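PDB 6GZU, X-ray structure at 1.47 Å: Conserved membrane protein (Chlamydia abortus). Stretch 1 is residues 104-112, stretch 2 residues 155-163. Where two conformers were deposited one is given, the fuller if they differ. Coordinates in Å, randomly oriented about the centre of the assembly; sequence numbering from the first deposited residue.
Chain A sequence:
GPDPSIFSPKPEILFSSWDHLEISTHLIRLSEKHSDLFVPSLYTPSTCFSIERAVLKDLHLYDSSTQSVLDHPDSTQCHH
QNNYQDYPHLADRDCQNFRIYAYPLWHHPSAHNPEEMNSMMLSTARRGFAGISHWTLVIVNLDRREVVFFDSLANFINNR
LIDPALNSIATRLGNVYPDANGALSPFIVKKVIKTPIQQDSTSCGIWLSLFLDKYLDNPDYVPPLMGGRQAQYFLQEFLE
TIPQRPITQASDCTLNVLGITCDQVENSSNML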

# COMPACT_ATOMS: atom_id res chain seq x y z
N PRO A 104 0.89 -0.77 2.24
CA PRO A 104 0.82 -2.04 3.00
C PRO A 104 -0.24 -1.87 4.09
O PRO A 104 -0.27 -0.85 4.81
CB PRO A 104 2.23 -2.16 3.62
CG PRO A 104 3.11 -1.33 2.66
CD PRO A 104 2.24 -0.16 2.26
N LEU A 105 -1.11 -2.87 4.22
CA LEU A 105 -2.23 -2.79 5.14
C LEU A 105 -2.19 -4.04 6.03
O LEU A 105 -2.24 -5.16 5.50
CB LEU A 105 -3.56 -2.64 4.36
CG LEU A 105 -4.81 -2.23 5.16
CD1 LEU A 105 -5.92 -1.66 4.33
CD2 LEU A 105 -5.37 -3.53 5.76
N TRP A 106 -2.13 -3.82 7.34
CA TRP A 106 -1.98 -4.84 8.37
C TRP A 106 -3.35 -5.16 8.95
O TRP A 106 -4.15 -4.26 9.19
CB TRP A 106 -1.10 -4.28 9.48
CG TRP A 106 -0.72 -5.28 10.50
CD1 TRP A 106 0.42 -6.04 10.51
CD2 TRP A 106 -1.44 -5.62 11.71
NE1 TRP A 106 0.45 -6.85 11.64
CE2 TRP A 106 -0.68 -6.61 12.39
CE3 TRP A 106 -2.66 -5.20 12.28
CZ2 TRP A 106 -1.09 -7.17 13.59
CZ3 TRP A 106 -3.07 -5.78 13.49
CH2 TRP A 106 -2.28 -6.74 14.13
N HIS A 107 -3.63 -6.45 9.18
CA HIS A 107 -4.92 -6.87 9.74
C HIS A 107 -4.79 -8.04 10.69
O HIS A 107 -3.98 -8.92 10.47
CB HIS A 107 -5.90 -7.27 8.63
CG HIS A 107 -7.29 -7.48 9.13
ND1 HIS A 107 -8.06 -6.44 9.60
CD2 HIS A 107 -8.05 -8.60 9.22
CE1 HIS A 107 -9.25 -6.91 9.97
NE2 HIS A 107 -9.27 -8.21 9.75
N HIS A 108 -5.66 -8.05 11.69
CA HIS A 108 -5.84 -9.21 12.55
C HIS A 108 -7.33 -9.30 12.81
O HIS A 108 -7.96 -8.30 13.16
CB HIS A 108 -5.11 -9.05 13.87
CG HIS A 108 -5.03 -10.33 14.64
ND1 HIS A 108 -6.11 -10.84 15.34
CD2 HIS A 108 -4.02 -11.21 14.81
CE1 HIS A 108 -5.75 -11.98 15.91
NE2 HIS A 108 -4.49 -12.23 15.61
N PRO A 109 -7.91 -10.51 12.68
CA PRO A 109 -9.36 -10.65 12.83
C PRO A 109 -9.90 -10.44 14.25
O PRO A 109 -11.14 -10.28 14.38
CB PRO A 109 -9.63 -12.11 12.39
CG PRO A 109 -8.36 -12.54 11.64
CD PRO A 109 -7.24 -11.76 12.25
N SER A 110 -9.05 -10.43 15.27
CA SER A 110 -9.57 -10.30 16.64
C SER A 110 -9.84 -8.87 17.06
O SER A 110 -10.49 -8.64 18.08
CB SER A 110 -8.64 -10.97 17.65
OG SER A 110 -7.42 -10.22 17.68
N ALA A 111 -9.37 -7.92 16.27
CA ALA A 111 -9.56 -6.49 16.52
C ALA A 111 -10.84 -5.98 15.86
O ALA A 111 -11.04 -6.14 14.64
CB ALA A 111 -8.39 -5.73 16.00
N HIS A 112 -11.71 -5.35 16.63
CA HIS A 112 -13.00 -4.90 16.08
C HIS A 112 -13.20 -3.41 16.07
O HIS A 112 -14.26 -2.93 15.65
CB HIS A 112 -14.15 -5.59 16.80
CG HIS A 112 -14.17 -7.06 16.55
ND1 HIS A 112 -14.73 -7.62 15.42
CD2 HIS A 112 -13.61 -8.08 17.23
CE1 HIS A 112 -14.55 -8.93 15.44
NE2 HIS A 112 -13.88 -9.24 16.53
N ASN A 155 -9.88 -13.43 0.88
CA ASN A 155 -10.91 -12.87 1.77
C ASN A 155 -10.57 -12.93 3.23
O ASN A 155 -11.42 -13.13 4.06
CB ASN A 155 -12.29 -13.46 1.51
CG ASN A 155 -12.88 -12.92 0.27
OD1 ASN A 155 -13.37 -11.75 0.22
ND2 ASN A 155 -12.80 -13.71 -0.79
N PHE A 156 -9.30 -12.77 3.54
CA PHE A 156 -8.89 -12.75 4.93
C PHE A 156 -9.55 -11.64 5.75
O PHE A 156 -9.90 -11.86 6.91
CB PHE A 156 -7.39 -12.60 5.01
CG PHE A 156 -6.82 -12.83 6.40
CD1 PHE A 156 -6.74 -11.77 7.31
CD2 PHE A 156 -6.35 -14.07 6.80
CE1 PHE A 156 -6.21 -11.93 8.57
CE2 PHE A 156 -5.82 -14.23 8.05
CZ PHE A 156 -5.76 -13.18 8.96
N ILE A 157 -9.71 -10.45 5.16
CA ILE A 157 -10.34 -9.37 5.87
C ILE A 157 -11.85 -9.37 5.62
O ILE A 157 -12.31 -9.39 4.46
CB ILE A 157 -9.78 -7.99 5.46
CG1 ILE A 157 -8.25 -8.00 5.47
CG2 ILE A 157 -10.35 -6.88 6.38
CD1 ILE A 157 -7.68 -6.58 5.23
N ASN A 158 -12.64 -9.41 6.69
CA ASN A 158 -14.09 -9.42 6.49
C ASN A 158 -14.53 -8.26 5.62
O ASN A 158 -14.04 -7.14 5.78
CB ASN A 158 -14.81 -9.31 7.82
CG ASN A 158 -16.24 -9.75 7.72
OD1 ASN A 158 -17.10 -9.07 7.15
ND2 ASN A 158 -16.50 -10.93 8.23
N ASN A 159 -15.45 -8.52 4.68
CA ASN A 159 -15.93 -7.45 3.79
C ASN A 159 -16.48 -6.26 4.57
O ASN A 159 -16.38 -5.11 4.11
CB ASN A 159 -17.06 -7.94 2.89
CG ASN A 159 -16.60 -8.78 1.75
OD1 ASN A 159 -15.43 -8.83 1.44
ND2 ASN A 159 -17.55 -9.46 1.10
N ARG A 160 -17.07 -6.54 5.73
CA ARG A 160 -17.62 -5.49 6.59
C ARG A 160 -16.60 -4.46 7.05
O ARG A 160 -16.97 -3.31 7.39
CB ARG A 160 -18.36 -6.10 7.80
CG ARG A 160 -19.62 -6.87 7.42
CD ARG A 160 -20.29 -7.57 8.63
N LEU A 161 -15.32 -4.85 7.04
CA LEU A 161 -14.26 -3.97 7.46
C LEU A 161 -13.50 -3.35 6.30
O LEU A 161 -13.16 -2.15 6.34
CB LEU A 161 -13.29 -4.72 8.37
CG LEU A 161 -13.84 -5.16 9.70
CD1 LEU A 161 -12.72 -5.78 10.53
CD2 LEU A 161 -14.52 -4.03 10.47
N ILE A 162 -13.19 -4.15 5.28
CA ILE A 162 -12.37 -3.64 4.18
C ILE A 162 -13.21 -2.90 3.15
O ILE A 162 -12.77 -1.86 2.66
CB ILE A 162 -11.46 -4.74 3.50
CG1 ILE A 162 -10.48 -4.11 2.50
CG2 ILE A 162 -12.29 -5.86 2.82
CD1 ILE A 162 -9.57 -3.08 3.10
N ASP A 163 -14.41 -3.39 2.85
CA ASP A 163 -15.17 -2.75 1.76
C ASP A 163 -15.56 -1.28 2.01
O ASP A 163 -15.46 -0.48 1.08
CB ASP A 163 -16.42 -3.57 1.33
CG ASP A 163 -16.06 -4.86 0.64
OD1 ASP A 163 -14.85 -5.11 0.41
OD2 ASP A 163 -16.97 -5.66 0.33
O HOH W 1 -11.65 -9.72 9.55

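How does His-107 come to sit at the centre of this contact? It lies at the end of a strand, with its CA-to-CB bond directed toward the other stretch, and its t rotamer (chi1 -170°) carries the imidazole on in among Phe-156, Ile-157 and Leu-161. With chi2 at 68°, one ring face meets Ile-157, whose CG2 lies 3.8 Å from the centroid of the His-107 ring and only 11° off the normal, a CH-pi contact. The ring edge is occupied too: His-107 CE1 is 3.7 Å from Leu-161 CD1, and His-107 CD2 is 3.9 Å from Phe-156 CE1.

What becomes of the polar edge of that ring? No direct hydrogen bond joins the stretches, but a water bridges them. It lies 2.8 Å from His-107 NE2 and accepts from Asn-158 N at 3.0 Å. The Asn-158 side chain serves its own stretch instead: in its t rotamer, OD1 accepts from Arg-160 N at 2.9 Å, capping the helix that carries Leu-161 and Ile-162.

How do the aliphatic chains extend the packing? Strand alternation points Leu-105 toward the other stretch, as it does His-107, while Trp-106 between them points away. The t,t rotamer of Leu-105 places CD2 3.9 Å from Ile-157 CD1 and CD1 4.1 Å from Ile-162 CD1. Ile-157 therefore touches both strand residues: chi1 of -48° sets CG2 over the imidazole, and chi2 of -173° extends CD1 to Leu-105 while leaving Ile-157 CD1 3.9 Å from His-107 CB, so both ends of the side chain pack on the histidine.

Why does Phe-156 reach the contact although its CA-to-CB bond points sideways? Its t rotamer (chi1 -169°) brings the far end of the ring nearer, so that CZ lies 3.8 Å from Pro-109 CG. The proline meets this ring obliquely, whereas His-107 CD2 approaches its edge.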